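Local coordinates for protein CrataBL (Crataeva tapia, PDB 4IHZ) that inhibits trypsin and, very probably, factor Xa more strongly, and probably also acts as a lectin that binds glucose and N-acetylglucosamine, at residues 92-96 with 140-144; 17-23 with 36-42. The contacts are given in a common frame with arbitrary orientation. Numbering follows the deposited sequence.

Contact 2 is core and contact 1 is surface. In contact 2, residues 17-23 and 36-42 form a short antiparallel strand pair, tied by backbone and side-chain hydrogen bonds. Contact 1 brings together two beta turns, within 92-96 and 140-144, and no hydrogen bond crosses between them. It rests on CA-H...O contacts and on packing around V141 and H94. The buried area is 683 Å² in contact 2 and 237 Å² in contact 1. The two centres lie about 15 Å apart. The contacts touch where H94 NE2 packs on L37 CD1, at 3.6 Å. Strand 148-151 adjoins both: Y148 touches H94 and T39.

Contact 1 of 2, residues 92-96 with 140-144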
loop_
_atom_site.group_PDB
_atom_site.type_symbol
_atom_site.label_atom_id
_atom_site.label_comp_id
_atom_site.label_asym_id
_atom_site.label_seq_id
_atom_site.Cartn_x
_atom_site.Cartn_y
_atom_site.Cartn_z
ATOM N N SER A 92 -0.557 1.768 -22.136
ATOM C CA SER A 92 -0.648 1.670 -23.612
ATOM C C SER A 92 -1.037 0.244 -24.038
ATOM O O SER A 92 -1.750 0.054 -25.030
ATOM C CB SER A 92 0.629 2.161 -24.323
ATOM O OG SER A 92 1.724 1.310 -24.041
ATOM N N ILE A 93 -0.590 -0.748 -23.268
ATOM C CA ILE A 93 -0.893 -2.165 -23.521
ATOM C C ILE A 93 -2.417 -2.379 -23.488
ATOM O O ILE A 93 -2.954 -3.183 -24.235
ATOM C CB ILE A 93 -0.243 -3.099 -22.434
ATOM C CG1 ILE A 93 1.280 -2.942 -22.430
ATOM C CG2 ILE A 93 -0.660 -4.563 -22.646
ATOM C CD1 ILE A 93 2.091 -3.983 -23.202
ATOM N N HIS A 94 -3.098 -1.620 -22.635
ATOM C CA HIS A 94 -4.529 -1.728 -22.494
ATOM C C HIS A 94 -5.281 -0.628 -23.219
ATOM O O HIS A 94 -6.494 -0.498 -23.065
ATOM C CB HIS A 94 -4.891 -1.802 -20.986
ATOM C CG HIS A 94 -4.303 -2.994 -20.314
ATOM N ND1 HIS A 94 -3.028 -2.992 -19.788
ATOM C CD2 HIS A 94 -4.792 -4.241 -20.113
ATOM C CE1 HIS A 94 -2.768 -4.182 -19.269
ATOM N NE2 HIS A 94 -3.816 -4.964 -19.472
ATOM N N ARG A 95 -4.571 0.100 -24.090
ATOM C CA ARG A 95 -5.153 1.192 -24.889
ATOM C C ARG A 95 -5.930 2.236 -24.096
ATOM O O ARG A 95 -6.979 2.706 -24.540
ATOM C CB ARG A 95 -6.053 0.639 -25.978
ATOM C CG ARG A 95 -5.348 -0.153 -27.040
ATOM C CD ARG A 95 -6.357 -0.535 -28.089
ATOM N NE ARG A 95 -6.654 0.546 -29.048
ATOM C CZ ARG A 95 -7.863 0.776 -29.572
ATOM N NH1 ARG A 95 -8.908 0.021 -29.219
ATOM N NH2 ARG A 95 -8.030 1.764 -30.447
ATOM N N GLY A 96 -5.440 2.582 -22.910
ATOM C CA GLY A 96 -5.951 3.766 -22.237
ATOM C C GLY A 96 -5.916 3.633 -20.737
ATOM O O GLY A 96 -5.087 2.892 -20.180
ATOM N N THR A 140 -11.616 -5.528 -22.416
ATOM C CA THR A 140 -10.813 -6.722 -22.639
ATOM C C THR A 140 -9.549 -6.410 -23.417
ATOM O O THR A 140 -8.634 -7.225 -23.417
ATOM C CB THR A 140 -11.567 -7.809 -23.417
ATOM O OG1 THR A 140 -11.923 -7.302 -24.704
ATOM C CG2 THR A 140 -12.838 -8.263 -22.689
ATOM N N VAL A 141 -9.494 -5.254 -24.084
ATOM C CA VAL A 141 -8.347 -4.998 -24.960
ATOM C C VAL A 141 -7.020 -5.037 -24.185
ATOM O O VAL A 141 -6.865 -4.349 -23.169
ATOM C CB VAL A 141 -8.472 -3.685 -25.775
ATOM C CG1 VAL A 141 -8.638 -2.470 -24.884
ATOM C CG2 VAL A 141 -7.265 -3.515 -26.698
ATOM N N GLY A 142 -6.094 -5.882 -24.638
ATOM C CA GLY A 142 -4.798 -6.072 -23.993
ATOM C C GLY A 142 -4.839 -6.902 -22.724
ATOM O O GLY A 142 -3.826 -7.036 -22.029
ATOM N N GLY A 143 -6.002 -7.487 -22.443
ATOM C CA GLY A 143 -6.242 -8.165 -21.184
ATOM C C GLY A 143 -5.817 -9.626 -21.108
ATOM O O GLY A 143 -5.983 -10.264 -20.062
ATOM N N GLY A 144 -5.326 -10.173 -22.214
ATOM C CA GLY A 144 -4.781 -11.533 -22.219
ATOM C C GLY A 144 -5.815 -12.595 -21.914
ATOM O O GLY A 144 -5.497 -13.664 -21.367
#
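This is a surface contact between two beta turns in loops of the beta-trefoil. The first turn lies between strands 87-91 and 96-100, the second between strands 134-139 and 148-151. S92 to R95 form a type I turn, closed by R95 N to S92 O at 3.0 Å. R95 and G96 both face S91, which makes a G1 beta bulge. The backbone angles of G96 suit glycine, since a CB would press on the preceding carbonyl.

T140 to G143 form a type II turn, closed by G143 N to T140 O at 2.8 Å. G142 has the positive phi expected at its third position. It also lies against I93: G142 CA meets I93 O at 3.4 Å, and a CB here would clash with that oxygen. A second CA-H...O contact joins H94 CA and V141 O at 3.6 Å.

V141 is the residue most covered by the other turn. Its CG1 lies 3.4 Å from H94 O, methyl against carbonyl, and its CG2 packs on R95 CD at 3.4 Å. H94 NE2 approaches G142 O to 3.3 Å, but the angle is too poor for a hydrogen bond. The other ring nitrogen, ND1, hydrogen-bonds S91 OG.

H94 is the buried residue of the contact. Its ring packs edge-to-face with Y148 of strand 148-151 and touches L35 and L37. Y148 OH also hydrogen-bonds V141 O, and R152 NH2 hydrogen-bonds H94 O.

Contact 2 of 2, residues 17-23 with 36-42; sequences AGFSPDN and DLITQLR
Residues 19-21 and 38-40 are extended and pair antiparallel. Their short axes approach to 4.5 Å, at 143° between directions. F19 faces Q40 and P21 faces I38 as non-hydrogen-bonded pairs, each with CA atoms 4.4 Å apart. S20 and T39 are the hydrogen-bonded pair between them: S20 N to T39 O and T39 N to S20 O, both 2.9 Å. Single hydrogen bonds extend the pairing: L41 N to G18 O and D22 N to L37 O, both 2.8 Å.

F19, P21, I38 and Q40 share one face. There F19 CB meets I38 CG2 (3.7 Å) and P21 CG meets I38 CD1 (3.8 Å). S20 and T39 point to the other face; S20, chi1 t, donates OG to P21 O (2.9 Å). The pair belongs to the beta-trefoil of a plant Kunitz-type inhibitor. Backbone hydrogen bonds tie I38 to L149 of strand 148-151 and Q40 to R147.

After P21 the chain enters a short helix. T39, chi1 p, donates OG1 to D22 OD1 (2.8 Å) and accepts from R25; R146 salt-bridges D22 OD1. A water donates to D22 OD2 (2.7 Å) and accepts from L37 N (3.2 Å). D36, chi1 t, takes N23 N on OD1 (2.8 Å) and N23 ND2 on OD2 (2.9 Å). T101 also hydrogen-bonds D36 OD2, and F79 N hydrogen-bonds N23 OD1. Q40, extended (t, t), gives NE2 to A17 O (2.9 Å); R147 hydrogen-bonds its OE1.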
loop_
_atom_site.group_PDB
_atom_site.type_symbol
_atom_site.label_atom_id
_atom_site.label_comp_id
_atom_site.label_asym_id
_atom_site.label_seq_id
_atom_site.Cartn_x
_atom_site.Cartn_y
_atom_site.Cartn_z
ATOM N N ALA A 17 -20.402 -12.893 -11.513
ATOM C CA ALA A 17 -18.942 -12.837 -11.712
ATOM C C ALA A 17 -18.407 -11.498 -11.167
ATOM O O ALA A 17 -18.542 -10.453 -11.816
ATOM C CB ALA A 17 -18.633 -12.971 -13.231
ATOM N N GLY A 18 -17.833 -11.549 -9.962
ATOM C CA GLY A 18 -17.278 -10.348 -9.353
ATOM C C GLY A 18 -15.809 -10.153 -9.708
ATOM O O GLY A 18 -15.324 -10.556 -10.787
ATOM N N PHE A 19 -15.115 -9.435 -8.843
ATOM C CA PHE A 19 -13.837 -8.823 -9.209
ATOM C C PHE A 19 -12.782 -8.962 -8.181
ATOM O O PHE A 19 -13.059 -8.994 -6.963
ATOM C CB PHE A 19 -14.047 -7.311 -9.453
ATOM C CG PHE A 19 -14.969 -7.026 -10.610
ATOM C CD1 PHE A 19 -14.499 -7.006 -11.898
ATOM C CD2 PHE A 19 -16.326 -6.866 -10.363
ATOM C CE1 PHE A 19 -15.386 -6.755 -12.966
ATOM C CE2 PHE A 19 -17.193 -6.641 -11.402
ATOM C CZ PHE A 19 -16.742 -6.599 -12.693
ATOM N N SER A 20 -11.535 -9.073 -8.643
ATOM C CA SER A 20 -10.405 -9.157 -7.700
ATOM C C SER A 20 -9.215 -8.407 -8.271
ATOM O O SER A 20 -8.984 -8.477 -9.475
ATOM C CB SER A 20 -10.024 -10.639 -7.531
ATOM O OG SER A 20 -8.776 -10.773 -6.821
ATOM N N PRO A 21 -8.436 -7.717 -7.427
ATOM C CA PRO A 21 -7.077 -7.328 -7.866
ATOM C C PRO A 21 -6.314 -8.506 -8.451
ATOM O O PRO A 21 -6.361 -9.632 -7.936
ATOM C CB PRO A 21 -6.421 -6.841 -6.573
ATOM C CG PRO A 21 -7.587 -6.345 -5.715
ATOM C CD PRO A 21 -8.657 -7.408 -5.990
ATOM N N ASP A 22 -5.616 -8.270 -9.562
ATOM C CA ASP A 22 -4.859 -9.332 -10.193
ATOM C C ASP A 22 -3.841 -9.996 -9.273
ATOM O O ASP A 22 -3.617 -11.222 -9.382
ATOM C CB ASP A 22 -4.167 -8.825 -11.435
ATOM C CG ASP A 22 -4.884 -9.208 -12.706
ATOM O OD1 ASP A 22 -5.809 -10.091 -12.716
ATOM O OD2 ASP A 22 -4.482 -8.646 -13.751
ATOM N N ASN A 23 -3.222 -9.232 -8.360
ATOM C CA ASN A 23 -2.167 -9.881 -7.551
ATOM C C ASN A 23 -2.733 -10.992 -6.686
ATOM O O ASN A 23 -2.051 -11.984 -6.392
ATOM C CB ASN A 23 -1.377 -8.859 -6.714
ATOM C CG ASN A 23 -2.071 -8.506 -5.441
ATOM O OD1 ASN A 23 -1.859 -9.143 -4.428
ATOM N ND2 ASN A 23 -2.898 -7.452 -5.466
ATOM N N ASP A 36 -1.705 -3.109 -11.279
ATOM C CA ASP A 36 -2.450 -4.199 -10.668
ATOM C C ASP A 36 -3.929 -3.967 -10.978
ATOM O O ASP A 36 -4.620 -3.251 -10.262
ATOM C CB ASP A 36 -2.189 -4.218 -9.160
ATOM C CG ASP A 36 -2.776 -5.450 -8.476
ATOM O OD1 ASP A 36 -2.649 -6.573 -9.026
ATOM O OD2 ASP A 36 -3.378 -5.299 -7.368
ATOM N N LEU A 37 -4.378 -4.575 -12.071
ATOM C CA LEU A 37 -5.739 -4.387 -12.569
ATOM C C LEU A 37 -6.767 -5.001 -11.651
ATOM O O LEU A 37 -6.445 -5.866 -10.829
ATOM C CB LEU A 37 -5.860 -5.049 -13.955
ATOM C CG LEU A 37 -4.933 -4.492 -15.015
ATOM C CD1 LEU A 37 -5.068 -5.459 -16.181
ATOM C CD2 LEU A 37 -5.304 -3.060 -15.425
ATOM N N ILE A 38 -8.026 -4.590 -11.826
ATOM C CA ILE A 38 -9.123 -5.230 -11.107
ATOM C C ILE A 38 -9.832 -6.057 -12.178
ATOM O O ILE A 38 -10.429 -5.489 -13.115
ATOM C CB ILE A 38 -10.118 -4.167 -10.546
ATOM C CG1 ILE A 38 -9.435 -3.203 -9.557
ATOM C CG2 ILE A 38 -11.344 -4.857 -9.894
ATOM C CD1 ILE A 38 -8.815 -3.894 -8.370
ATOM N N THR A 39 -9.754 -7.379 -12.069
ATOM C CA THR A 39 -10.243 -8.246 -13.137
ATOM C C THR A 39 -11.421 -9.090 -12.690
ATOM O O THR A 39 -11.597 -9.364 -11.495
ATOM C CB THR A 39 -9.152 -9.161 -13.724
ATOM O OG1 THR A 39 -8.571 -9.924 -12.666
ATOM C CG2 THR A 39 -8.061 -8.291 -14.424
ATOM N N GLN A 40 -12.208 -9.540 -13.646
ATOM C CA GLN A 40 -13.415 -10.250 -13.361
ATOM C C GLN A 40 -13.179 -11.751 -13.238
ATOM O O GLN A 40 -12.462 -12.352 -14.041
ATOM C CB GLN A 40 -14.439 -9.951 -14.470
ATOM C CG GLN A 40 -15.844 -10.415 -14.089
ATOM C CD GLN A 40 -16.868 -10.005 -15.089
ATOM O OE1 GLN A 40 -16.602 -9.964 -16.308
ATOM N NE2 GLN A 40 -18.067 -9.721 -14.607
ATOM N N LEU A 41 -13.771 -12.352 -12.222
ATOM C CA LEU A 41 -13.620 -13.793 -12.023
ATOM C C LEU A 41 -14.756 -14.506 -12.727
ATOM O O LEU A 41 -15.849 -14.646 -12.190
ATOM C CB LEU A 41 -13.693 -14.085 -10.519
ATOM C CG LEU A 41 -12.641 -13.419 -9.636
ATOM C CD1 LEU A 41 -12.789 -13.899 -8.207
ATOM C CD2 LEU A 41 -11.285 -13.811 -10.112
ATOM N N ARG A 42 -14.517 -14.882 -13.989
ATOM C CA ARG A 42 -15.605 -15.336 -14.866
ATOM C C ARG A 42 -15.892 -16.825 -14.980
ATOM O O ARG A 42 -17.055 -17.231 -15.148
ATOM C CB ARG A 42 -15.303 -14.834 -16.266
ATOM C CG ARG A 42 -15.546 -13.398 -16.431
ATOM C CD ARG A 42 -15.581 -13.109 -17.892
ATOM N NE ARG A 42 -14.266 -13.341 -18.451
ATOM C CZ ARG A 42 -14.056 -13.358 -19.766
ATOM N NH1 ARG A 42 -15.120 -13.179 -20.582
ATOM N NH2 ARG A 42 -12.810 -13.540 -20.233
HETATM O O HOH W 1 -2.553 -6.856 -13.385
#